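Local atomic coordinates of putative peptidyl-arginine deiminase (Chlorobium tepidum, PDB entry 1XKN), a protein that probably acts as a hydrolase of the guanidino-group modifying family, deiminating agmatine or the arginine side chains of peptides. Residues A[6-11]-A[101-106]; A[94-99]-A[341-346]; A[116-121]-A[149-154]; A[178-183]-A[213-218]. One frame throughout, in Å; residues are numbered along the deposited sequence.

Contact 2 lies deepest, about 6 Å between its centre and that of the chain, and all its touching residues are buried; contacts 1, 3 and 4 lie about 15 to 16 Å out. Contacts 1 and 3 belong to one mixed sheet: strand 5-7 pairs antiparallel with 101-107, and 110-119 pairs parallel with 148-152, and backbone bonds carry both, with a sodium site added in contact 3. Contact 4 joins two loops without regular structure, yet its touching residues are buried or partly so. Contacts 2 and 4 each turn on an arginine held at its edge by oxygens, and Arg-96 in addition stacks on the imidazole of His-342.

Contact 1. Residues A[6-11]-A[101-106]; sequences YFMPPE and NYVIRT
Phe-7 and Ile-104 form the antiparallel hydrogen-bonded pair of this contact: Phe-7 N gives to Ile-104 O at 2.9 Å, and Ile-104 N gives to Phe-7 O at 2.7 Å. The second bond is the straighter, 167° at the hydrogen. One step back, Tyr-6 and Arg-105 make the non-hydrogen-bonded pair, where Tyr-6 CA offers a CA-H...O contact to Ile-104 O.

The side chain of Tyr-6 can be followed outward. Its CB lies 4.0 Å from Ile-104 O. CG is anti to the carbonyl carbon (chi1 -60°), and beyond it CD2 meets both Val-103 CG2, at 3.9 Å, and the CB of Arg-105. Tyr-6 CE2 rests on the methylenes of Arg-105, with Arg-105 CG at 3.7 Å. The two side chains lie side by side and point the same way, the ring plane 30° from the guanidinium. At the tip, Tyr-6 OH hydrogen-bonds water 1 at 2.7 Å, and that water accepts from Arg-105 NH1 at 2.8 Å, in the guanidinium plane; Arg-105 NH2 is held by a salt bridge to Asp-112.

On the sheet face of Phe-7 and Ile-104 the edge of the phenyl ring meets Ile-104 CG1. Past the strand, the selenium of Met-8, a selenomethionine, lies 3.7 Å from Asn-101 ND2, the two side chains crossing at about a right angle; Asn-101 OD1 is hydrogen-bonded to Trp-118 NE1.

Strand 5-7 is an outermost strand of a four-stranded mixed sheet, with 110-119 on the far side of 101-107, while Leu-197 of helix 186-197 packs on Met-8 and Val-103.

Contact 2. Residues A[94-99]-A[341-346]; sequences WCRDHG and THEEPA
Arg-96 reaches Glu-343 through a folded chain: CG is anti to the backbone N, a bend at chi2 (62°) places CD, and a second bend at chi3 places NE, which gives to His-338 O. Glu-343 bends to meet it, its CG set between the backbone N and the carbonyl carbon (chi1 70°). Arg-96 NH2 then gives to Glu-343 OE1 at 2.8 Å, on the syn side and close to both group planes. This salt bridge is reinforced by a weak bond from NH1 to the same oxygen. Arg-96 NH1 also gives to Thr-341 OG1 at 3.2 Å, a hydroxyl bonded in addition to Ile-337 O.

The short helix 95-98 is thereby tied to the strand that lies antiparallel to 15-21 at the edge of a four-stranded sheet, consistent with the alpha/beta propeller of guanidino-group modifying enzymes.

One face of the guanidinium carries Thr-341 O, 3.2 Å from Arg-96 CZ. The group also stacks on the imidazole of His-342, centres 4.7 Å apart and planes at 24°, with Arg-96 NH2 over the ring centre. His-342 ND1 gives to Glu-343 O at 3.0 Å within the ring plane, which would hold the ring in this rotation. His-342 CB passes 3.7 Å from Cys-95 O, and His-342 CD2 lies 3.5 Å from Arg-96 O.

Contact 3. Residues A[116-121]-A[149-154]; sequences MNWEYN and VSTGMV. With NA (sodium ion), chain B.
Trp-118, Thr-151 and Met-153 make the tightly packed part of this contact. Thr-151 CG2 stands over the six-membered ring of Trp-118, 3.6 Å from its centroid and 8° off the normal, a CH-pi contact. That methyl also touches the selenium of Met-116, a selenomethionine, at 3.6 Å. The side chain of Met-153, likewise a selenomethionine, runs beside the indole with CE 3.5 Å from Trp-118 CZ3. With Thr-151 OG1 between its backbone N and carbonyl carbon (chi1 70°), the hydroxyl accepts from Met-153 N at 3.1 Å, an ST turn.

The turn goes with a beta bulge. Met-116 and Asn-117 pair in parallel with Val-149 and Ser-150, but the register then slips by two, so that Glu-119 pairs with Val-154. Glu-119 N gives to Met-153 O at 2.7 Å, from above the carbonyl plane.

The other side is wetter, and includes the exposed Ser-150 and Gly-152. Asn-117 ND2 gives an almost straight bond (173°) to Ser-150 OG, and another to water 3. Asn-117 OD1 binds the sodium ion at 2.6 Å and Trp-118 O does so at 2.5 Å; waters 3 and 4 and two atoms of Asn-134, O and OD1, complete six ligands. Water 2 joins Asn-117 O, Glu-119 OE2 and Gly-152 N, and Glu-119 OE1 takes a bond from Asn-134 ND2.

The pair belongs to a beta-alpha-beta unit, strands 110-119 and 148-152 joined through helix 131-144, whose Pro-137 touches Asn-117, while helix 186-197 packs on Met-116, Trp-118, Thr-151 and Met-153.

Contact 4. Residues A[178-183]-A[213-218]; sequences PNRNPS and DTDGHV
Asn-179 and Asp-215 mark the nearest backbone approach of two irregular loops, 9.5 Å between Asn-179 CA and Asp-215 CA, so side chains must span the gap; Asp-215 itself has a positive phi of 68°. Its carboxylate and the amide of Asn-179 meet tip to tip: Asn-179 ND2 gives to Asp-215 OD2 at 3.1 Å, arriving 53° out of the carboxylate plane. The same oxygen uses its anti lone pair for Arg-180 NH2 at 2.9 Å, a salt bridge. Arg-180 NH2 also gives to Asn-179 OD1 at 2.8 Å, near the guanidinium plane, so the one amide bonds to both partners of the ion pair. Arg-180 NH1 reaches Thr-214 O at 2.8 Å, from above that carbonyl's plane.

Behind this, Thr-214 OG1, also hydrogen-bonded to Asp-212, accepts from His-217 N in an ST motif, and Thr-214 CB lies over the centre of the imidazole face. Glu-156 takes Arg-180 NE with one oxygen and His-217 NE2 with the other.

Since Asp-215 OD2 also forms a salt bridge with Lys-126, two cations converge on a single oxygen and would be expected to favour the ionised form of Asp-215, whose negative charge, with that of Glu-156, in turn offsets Arg-180.

Contact 1. Residues A[6-11]-A[101-106]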
# COMPACT_ATOMS: atom_id res chain seq x y z
N TYR A 6 -1.30 -17.02 -11.73
CA TYR A 6 -0.55 -15.85 -11.30
C TYR A 6 -0.10 -15.98 -9.86
O TYR A 6 -0.63 -16.79 -9.09
CB TYR A 6 -1.41 -14.58 -11.47
CG TYR A 6 -1.86 -14.31 -12.89
CD1 TYR A 6 -3.13 -14.71 -13.33
CD2 TYR A 6 -1.02 -13.67 -13.80
CE1 TYR A 6 -3.54 -14.48 -14.64
CE2 TYR A 6 -1.43 -13.44 -15.12
CZ TYR A 6 -2.69 -13.85 -15.53
OH TYR A 6 -3.09 -13.63 -16.83
N PHE A 7 0.90 -15.20 -9.50
CA PHE A 7 1.44 -15.18 -8.15
C PHE A 7 1.75 -13.74 -7.79
O PHE A 7 2.39 -13.03 -8.57
CB PHE A 7 2.73 -16.01 -8.07
CG PHE A 7 3.50 -15.84 -6.79
CD1 PHE A 7 2.99 -16.32 -5.59
CD2 PHE A 7 4.72 -15.17 -6.78
CE1 PHE A 7 3.69 -16.14 -4.39
CE2 PHE A 7 5.43 -14.99 -5.60
CZ PHE A 7 4.91 -15.47 -4.40
N MSE A 8 1.25 -13.30 -6.64
CA MSE A 8 1.51 -11.95 -6.18
C MSE A 8 2.50 -12.04 -5.03
O MSE A 8 2.17 -12.54 -3.96
CB MSE A 8 0.24 -11.26 -5.70
CG MSE A 8 0.47 -9.79 -5.39
SE MSE A 8 -1.07 -8.90 -4.64
CE MSE A 8 -0.20 -7.54 -3.58
N PRO A 9 3.74 -11.58 -5.25
CA PRO A 9 4.75 -11.63 -4.19
C PRO A 9 4.32 -10.80 -2.99
O PRO A 9 3.61 -9.81 -3.13
CB PRO A 9 5.98 -11.04 -4.86
CG PRO A 9 5.80 -11.41 -6.30
CD PRO A 9 4.33 -11.13 -6.52
N PRO A 10 4.75 -11.21 -1.78
CA PRO A 10 4.39 -10.44 -0.59
C PRO A 10 5.22 -9.16 -0.60
O PRO A 10 6.23 -9.08 -1.31
CB PRO A 10 4.76 -11.38 0.55
CG PRO A 10 5.95 -12.10 0.01
CD PRO A 10 5.55 -12.39 -1.43
N GLU A 11 4.81 -8.17 0.17
CA GLU A 11 5.51 -6.90 0.19
C GLU A 11 6.95 -6.99 0.68
O GLU A 11 7.78 -6.15 0.35
CB GLU A 11 4.73 -5.90 1.04
CG GLU A 11 5.17 -4.46 0.88
CD GLU A 11 4.16 -3.50 1.46
OE1 GLU A 11 3.02 -3.48 0.95
OE2 GLU A 11 4.50 -2.78 2.42
N ASN A 101 0.05 -3.26 -9.98
CA ASN A 101 -0.06 -4.47 -9.19
C ASN A 101 0.69 -5.57 -9.94
O ASN A 101 0.11 -6.33 -10.71
CB ASN A 101 -1.55 -4.84 -9.03
CG ASN A 101 -1.77 -6.05 -8.13
OD1 ASN A 101 -2.90 -6.55 -8.03
ND2 ASN A 101 -0.72 -6.53 -7.47
N TYR A 102 2.00 -5.63 -9.72
CA TYR A 102 2.86 -6.62 -10.35
C TYR A 102 2.56 -8.02 -9.85
O TYR A 102 2.36 -8.23 -8.66
CB TYR A 102 4.32 -6.32 -10.03
CG TYR A 102 4.85 -5.04 -10.62
CD1 TYR A 102 5.31 -5.00 -11.94
CD2 TYR A 102 4.91 -3.88 -9.86
CE1 TYR A 102 5.85 -3.83 -12.47
CE2 TYR A 102 5.44 -2.71 -10.38
CZ TYR A 102 5.90 -2.69 -11.68
OH TYR A 102 6.46 -1.55 -12.19
N VAL A 103 2.53 -8.98 -10.77
CA VAL A 103 2.31 -10.38 -10.44
C VAL A 103 3.19 -11.19 -11.38
O VAL A 103 3.58 -10.70 -12.44
CB VAL A 103 0.84 -10.83 -10.64
CG1 VAL A 103 -0.06 -10.16 -9.62
CG2 VAL A 103 0.39 -10.53 -12.06
N ILE A 104 3.50 -12.42 -11.00
CA ILE A 104 4.31 -13.30 -11.84
C ILE A 104 3.34 -14.24 -12.54
O ILE A 104 2.54 -14.91 -11.89
CB ILE A 104 5.30 -14.15 -11.00
CG1 ILE A 104 6.18 -13.24 -10.14
CG2 ILE A 104 6.16 -15.00 -11.94
CD1 ILE A 104 6.90 -12.15 -10.90
N ARG A 105 3.41 -14.27 -13.87
CA ARG A 105 2.54 -15.12 -14.66
C ARG A 105 3.24 -16.41 -15.07
O ARG A 105 4.39 -16.38 -15.51
CB ARG A 105 2.07 -14.38 -15.92
CG ARG A 105 1.24 -15.24 -16.86
CD ARG A 105 0.70 -14.43 -18.04
NE ARG A 105 1.76 -13.89 -18.90
CZ ARG A 105 1.53 -13.13 -19.97
NH1 ARG A 105 0.28 -12.83 -20.32
NH2 ARG A 105 2.54 -12.67 -20.69
N THR A 106 2.56 -17.53 -14.90
CA THR A 106 3.11 -18.82 -15.29
C THR A 106 2.17 -19.46 -16.30
O THR A 106 0.97 -19.60 -16.06
CB THR A 106 3.26 -19.78 -14.09
OG1 THR A 106 4.24 -19.26 -13.18
CG2 THR A 106 3.71 -21.16 -14.56
O HOH W 1 -2.29 -13.69 -19.45

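Contact 2. Residues A[94-99]-A[341-346]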
# COMPACT_ATOMS: atom_id res chain seq x y z
N TRP A 94 -2.14 8.49 -4.66
CA TRP A 94 -2.36 7.19 -4.03
C TRP A 94 -1.92 6.02 -4.91
O TRP A 94 -2.74 5.19 -5.35
CB TRP A 94 -3.83 7.07 -3.64
CG TRP A 94 -4.33 8.32 -2.96
CD1 TRP A 94 -5.39 9.09 -3.34
CD2 TRP A 94 -3.76 8.96 -1.80
NE1 TRP A 94 -5.52 10.17 -2.50
CE2 TRP A 94 -4.54 10.11 -1.55
CE3 TRP A 94 -2.68 8.67 -0.96
CZ2 TRP A 94 -4.26 10.98 -0.48
CZ3 TRP A 94 -2.41 9.53 0.10
CH2 TRP A 94 -3.20 10.67 0.33
N CYS A 95 -0.61 5.95 -5.14
CA CYS A 95 -0.01 4.92 -5.97
C CYS A 95 -0.32 3.50 -5.49
O CYS A 95 -0.33 2.56 -6.28
CB CYS A 95 1.51 5.13 -6.03
SG CYS A 95 2.31 4.32 -7.44
N ARG A 96 -0.57 3.34 -4.19
CA ARG A 96 -0.89 2.03 -3.65
C ARG A 96 -2.19 1.51 -4.25
O ARG A 96 -2.32 0.33 -4.58
CB ARG A 96 -1.03 2.10 -2.12
CG ARG A 96 -1.58 0.84 -1.47
CD ARG A 96 -0.65 -0.34 -1.69
NE ARG A 96 0.70 -0.03 -1.26
CZ ARG A 96 1.74 -0.84 -1.41
NH1 ARG A 96 2.95 -0.46 -1.00
NH2 ARG A 96 1.58 -2.03 -1.97
N ASP A 97 -3.16 2.41 -4.39
CA ASP A 97 -4.48 2.06 -4.90
C ASP A 97 -4.66 2.06 -6.42
O ASP A 97 -5.39 1.22 -6.95
CB ASP A 97 -5.52 2.96 -4.23
CG ASP A 97 -5.56 2.78 -2.73
OD1 ASP A 97 -6.16 3.63 -2.04
OD2 ASP A 97 -5.00 1.78 -2.23
N HIS A 98 -4.01 2.99 -7.12
CA HIS A 98 -4.14 3.06 -8.58
C HIS A 98 -2.90 2.52 -9.29
O HIS A 98 -2.92 2.28 -10.50
CB HIS A 98 -4.42 4.52 -9.01
CG HIS A 98 -3.25 5.45 -8.84
ND1 HIS A 98 -3.33 6.63 -8.13
CD2 HIS A 98 -1.99 5.40 -9.33
CE1 HIS A 98 -2.17 7.26 -8.18
NE2 HIS A 98 -1.34 6.53 -8.91
N GLY A 99 -1.84 2.32 -8.51
CA GLY A 99 -0.56 1.85 -9.04
C GLY A 99 -0.44 0.45 -9.60
O GLY A 99 -1.36 -0.36 -9.50
N THR A 341 2.73 4.46 -1.87
CA THR A 341 3.77 3.61 -2.45
C THR A 341 3.22 2.35 -3.08
O THR A 341 2.08 1.96 -2.84
CB THR A 341 4.75 3.15 -1.36
OG1 THR A 341 4.02 2.44 -0.34
CG2 THR A 341 5.45 4.33 -0.72
N HIS A 342 4.03 1.73 -3.93
CA HIS A 342 3.70 0.44 -4.51
C HIS A 342 4.99 -0.20 -4.94
O HIS A 342 5.73 0.34 -5.77
CB HIS A 342 2.73 0.50 -5.69
CG HIS A 342 1.97 -0.77 -5.87
ND1 HIS A 342 2.59 -1.99 -6.08
CD2 HIS A 342 0.65 -1.03 -5.78
CE1 HIS A 342 1.67 -2.94 -6.09
NE2 HIS A 342 0.49 -2.39 -5.90
N GLU A 343 5.27 -1.35 -4.36
CA GLU A 343 6.48 -2.05 -4.68
C GLU A 343 6.44 -2.66 -6.06
O GLU A 343 5.37 -2.86 -6.65
CB GLU A 343 6.74 -3.16 -3.64
CG GLU A 343 5.76 -4.34 -3.71
CD GLU A 343 4.44 -4.09 -3.02
OE1 GLU A 343 4.17 -2.95 -2.58
OE2 GLU A 343 3.64 -5.05 -2.91
N GLU A 344 7.63 -2.93 -6.59
CA GLU A 344 7.77 -3.61 -7.86
C GLU A 344 8.63 -4.80 -7.47
O GLU A 344 9.82 -4.65 -7.22
CB GLU A 344 8.52 -2.79 -8.91
CG GLU A 344 8.85 -3.65 -10.13
CD GLU A 344 9.65 -2.96 -11.21
OE1 GLU A 344 10.07 -3.65 -12.17
OE2 GLU A 344 9.88 -1.73 -11.11
N PRO A 345 8.04 -5.99 -7.38
CA PRO A 345 8.85 -7.15 -7.01
C PRO A 345 9.88 -7.49 -8.08
O PRO A 345 9.66 -7.25 -9.27
CB PRO A 345 7.81 -8.26 -6.82
CG PRO A 345 6.69 -7.83 -7.75
CD PRO A 345 6.61 -6.35 -7.48
N ALA A 346 11.02 -8.04 -7.66
CA ALA A 346 12.08 -8.43 -8.59
C ALA A 346 11.95 -9.91 -8.92
O ALA A 346 12.13 -10.76 -8.05
CB ALA A 346 13.45 -8.17 -7.95

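Contact 3. Residues A[116-121]-A[149-154]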
# COMPACT_ATOMS: atom_id res chain seq x y z
N MSE A 116 -0.98 -6.55 -13.34
CA MSE A 116 -2.38 -6.93 -13.24
C MSE A 116 -3.15 -5.64 -13.01
O MSE A 116 -3.16 -5.08 -11.91
CB MSE A 116 -2.57 -7.92 -12.08
CG MSE A 116 -3.98 -8.50 -11.95
SE MSE A 116 -4.57 -9.35 -13.59
CE MSE A 116 -3.25 -10.76 -13.64
N ASN A 117 -3.79 -5.18 -14.07
CA ASN A 117 -4.55 -3.94 -14.07
C ASN A 117 -5.99 -4.06 -13.58
O ASN A 117 -6.85 -4.62 -14.27
CB ASN A 117 -4.53 -3.36 -15.48
CG ASN A 117 -5.27 -2.07 -15.59
OD1 ASN A 117 -5.01 -1.14 -14.83
ND2 ASN A 117 -6.19 -1.98 -16.55
N TRP A 118 -6.26 -3.56 -12.38
CA TRP A 118 -7.61 -3.58 -11.82
C TRP A 118 -8.19 -2.21 -12.12
O TRP A 118 -7.47 -1.31 -12.50
CB TRP A 118 -7.60 -3.79 -10.30
CG TRP A 118 -6.98 -5.07 -9.87
CD1 TRP A 118 -5.65 -5.30 -9.65
CD2 TRP A 118 -7.64 -6.32 -9.67
NE1 TRP A 118 -5.45 -6.62 -9.34
CE2 TRP A 118 -6.65 -7.27 -9.34
CE3 TRP A 118 -8.98 -6.74 -9.75
CZ2 TRP A 118 -6.95 -8.62 -9.09
CZ3 TRP A 118 -9.28 -8.07 -9.49
CH2 TRP A 118 -8.27 -9.00 -9.17
N GLU A 119 -9.49 -2.04 -11.93
CA GLU A 119 -10.10 -0.74 -12.17
C GLU A 119 -9.99 0.11 -10.92
O GLU A 119 -9.91 -0.40 -9.80
CB GLU A 119 -11.56 -0.89 -12.57
CG GLU A 119 -11.75 -1.48 -13.95
CD GLU A 119 -11.10 -0.64 -15.02
OE1 GLU A 119 -11.57 0.50 -15.25
OE2 GLU A 119 -10.11 -1.10 -15.63
N TYR A 120 -9.98 1.42 -11.11
CA TYR A 120 -9.89 2.37 -10.01
C TYR A 120 -11.04 3.37 -10.18
O TYR A 120 -11.31 3.81 -11.30
CB TYR A 120 -8.56 3.12 -10.06
CG TYR A 120 -8.36 4.14 -8.95
CD1 TYR A 120 -8.19 3.73 -7.63
CD2 TYR A 120 -8.31 5.51 -9.22
CE1 TYR A 120 -7.98 4.65 -6.60
CE2 TYR A 120 -8.10 6.44 -8.20
CZ TYR A 120 -7.93 6.00 -6.90
OH TYR A 120 -7.72 6.91 -5.89
N ASN A 121 -11.71 3.71 -9.09
CA ASN A 121 -12.80 4.68 -9.17
C ASN A 121 -12.81 5.69 -8.02
O ASN A 121 -13.87 6.11 -7.56
CB ASN A 121 -14.16 3.98 -9.30
CG ASN A 121 -14.61 3.27 -8.03
OD1 ASN A 121 -15.73 2.74 -7.98
ND2 ASN A 121 -13.77 3.26 -7.01
N VAL A 149 -2.45 -7.31 -18.02
CA VAL A 149 -3.69 -8.08 -18.06
C VAL A 149 -4.71 -7.23 -17.31
O VAL A 149 -4.40 -6.70 -16.24
CB VAL A 149 -3.52 -9.44 -17.34
CG1 VAL A 149 -4.82 -10.23 -17.41
CG2 VAL A 149 -2.38 -10.24 -17.97
N SER A 150 -5.90 -7.08 -17.87
CA SER A 150 -6.95 -6.28 -17.23
C SER A 150 -8.07 -7.16 -16.69
O SER A 150 -8.52 -8.07 -17.37
CB SER A 150 -7.53 -5.25 -18.21
OG SER A 150 -6.57 -4.26 -18.55
N THR A 151 -8.52 -6.87 -15.47
CA THR A 151 -9.57 -7.65 -14.83
C THR A 151 -10.98 -7.09 -15.01
O THR A 151 -11.96 -7.84 -14.98
CB THR A 151 -9.35 -7.75 -13.31
OG1 THR A 151 -9.59 -6.46 -12.73
CG2 THR A 151 -7.93 -8.18 -13.01
N GLY A 152 -11.08 -5.78 -15.16
CA GLY A 152 -12.37 -5.14 -15.32
C GLY A 152 -13.09 -4.96 -14.00
O GLY A 152 -14.23 -4.50 -13.97
N MSE A 153 -12.42 -5.32 -12.91
CA MSE A 153 -13.00 -5.20 -11.57
C MSE A 153 -12.28 -4.12 -10.77
O MSE A 153 -11.06 -3.99 -10.85
CB MSE A 153 -12.88 -6.55 -10.83
CG MSE A 153 -13.46 -6.55 -9.42
SE MSE A 153 -13.22 -8.24 -8.48
CE MSE A 153 -11.89 -7.66 -7.20
N VAL A 154 -13.03 -3.35 -10.00
CA VAL A 154 -12.45 -2.29 -9.18
C VAL A 154 -11.76 -2.92 -7.97
O VAL A 154 -12.36 -3.72 -7.25
CB VAL A 154 -13.52 -1.30 -8.69
CG1 VAL A 154 -12.91 -0.30 -7.70
CG2 VAL A 154 -14.13 -0.56 -9.87
NA NA B . -6.61 0.66 -13.77
O HOH W 2 -9.22 -3.65 -15.47
O HOH W 3 -7.82 0.39 -16.17
O HOH W 4 -5.46 1.13 -11.46

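Contact 4. Residues A[178-183]-A[213-218]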
# COMPACT_ATOMS: atom_id res chain seq x y z
N PRO A 178 -21.09 -1.65 -1.93
CA PRO A 178 -21.72 -1.52 -3.25
C PRO A 178 -21.11 -0.45 -4.16
O PRO A 178 -21.31 -0.49 -5.37
CB PRO A 178 -23.18 -1.23 -2.91
CG PRO A 178 -23.37 -2.00 -1.65
CD PRO A 178 -22.11 -1.67 -0.87
N ASN A 179 -20.38 0.50 -3.58
CA ASN A 179 -19.79 1.57 -4.38
C ASN A 179 -18.56 1.15 -5.17
O ASN A 179 -18.02 1.93 -5.95
CB ASN A 179 -19.47 2.81 -3.53
CG ASN A 179 -18.36 2.59 -2.52
OD1 ASN A 179 -17.53 1.69 -2.67
ND2 ASN A 179 -18.31 3.44 -1.50
N ARG A 180 -18.10 -0.09 -4.98
CA ARG A 180 -16.92 -0.54 -5.72
C ARG A 180 -17.32 -1.34 -6.96
O ARG A 180 -17.06 -0.90 -8.09
CB ARG A 180 -16.01 -1.37 -4.81
CG ARG A 180 -15.35 -0.57 -3.68
CD ARG A 180 -14.68 0.71 -4.19
NE ARG A 180 -13.58 1.15 -3.33
CZ ARG A 180 -13.72 1.72 -2.14
NH1 ARG A 180 -12.64 2.08 -1.45
NH2 ARG A 180 -14.93 1.94 -1.64
N ASN A 181 -17.93 -2.49 -6.75
CA ASN A 181 -18.37 -3.35 -7.85
C ASN A 181 -19.85 -3.69 -7.65
O ASN A 181 -20.19 -4.79 -7.21
CB ASN A 181 -17.53 -4.62 -7.90
CG ASN A 181 -16.06 -4.34 -8.11
OD1 ASN A 181 -15.25 -4.42 -7.19
ND2 ASN A 181 -15.71 -3.98 -9.34
N PRO A 182 -20.74 -2.74 -7.96
CA PRO A 182 -22.19 -2.91 -7.82
C PRO A 182 -22.76 -4.23 -8.31
O PRO A 182 -23.60 -4.84 -7.65
CB PRO A 182 -22.75 -1.73 -8.61
CG PRO A 182 -21.72 -0.68 -8.43
CD PRO A 182 -20.42 -1.44 -8.58
N SER A 183 -22.31 -4.69 -9.47
CA SER A 183 -22.84 -5.92 -10.05
C SER A 183 -22.28 -7.22 -9.49
O SER A 183 -22.84 -8.29 -9.74
CB SER A 183 -22.65 -5.91 -11.56
OG SER A 183 -21.28 -6.06 -11.90
N ASP A 213 -11.70 7.47 4.49
CA ASP A 213 -12.52 7.71 3.30
C ASP A 213 -12.46 6.57 2.28
O ASP A 213 -13.07 6.65 1.21
CB ASP A 213 -12.08 9.01 2.61
CG ASP A 213 -13.09 10.13 2.78
OD1 ASP A 213 -12.89 11.20 2.16
OD2 ASP A 213 -14.07 9.96 3.52
N THR A 214 -11.72 5.51 2.60
CA THR A 214 -11.60 4.37 1.69
C THR A 214 -12.63 3.30 1.99
O THR A 214 -12.67 2.26 1.33
CB THR A 214 -10.19 3.72 1.77
OG1 THR A 214 -10.02 3.12 3.06
CG2 THR A 214 -9.11 4.76 1.55
N ASP A 215 -13.47 3.55 2.99
CA ASP A 215 -14.51 2.61 3.40
C ASP A 215 -13.93 1.35 4.03
O ASP A 215 -14.41 0.24 3.79
CB ASP A 215 -15.40 2.24 2.22
CG ASP A 215 -16.11 3.44 1.64
OD1 ASP A 215 -16.83 4.13 2.39
OD2 ASP A 215 -15.95 3.69 0.43
N GLY A 216 -12.88 1.53 4.83
CA GLY A 216 -12.28 0.40 5.53
C GLY A 216 -11.08 -0.32 4.96
O GLY A 216 -10.99 -1.54 5.10
N HIS A 217 -10.14 0.39 4.35
CA HIS A 217 -8.96 -0.29 3.81
C HIS A 217 -8.24 -1.09 4.88
O HIS A 217 -8.00 -0.60 5.99
CB HIS A 217 -7.97 0.71 3.21
CG HIS A 217 -8.16 0.93 1.75
ND1 HIS A 217 -7.31 1.71 1.00
CD2 HIS A 217 -9.10 0.47 0.89
CE1 HIS A 217 -7.72 1.73 -0.26
NE2 HIS A 217 -8.80 0.98 -0.35
N VAL A 218 -7.88 -2.31 4.54
CA VAL A 218 -7.19 -3.19 5.47
C VAL A 218 -5.82 -2.62 5.82
O VAL A 218 -5.35 -2.79 6.95
CB VAL A 218 -7.04 -4.62 4.88
CG1 VAL A 218 -6.03 -4.62 3.74
CG2 VAL A 218 -6.64 -5.59 5.97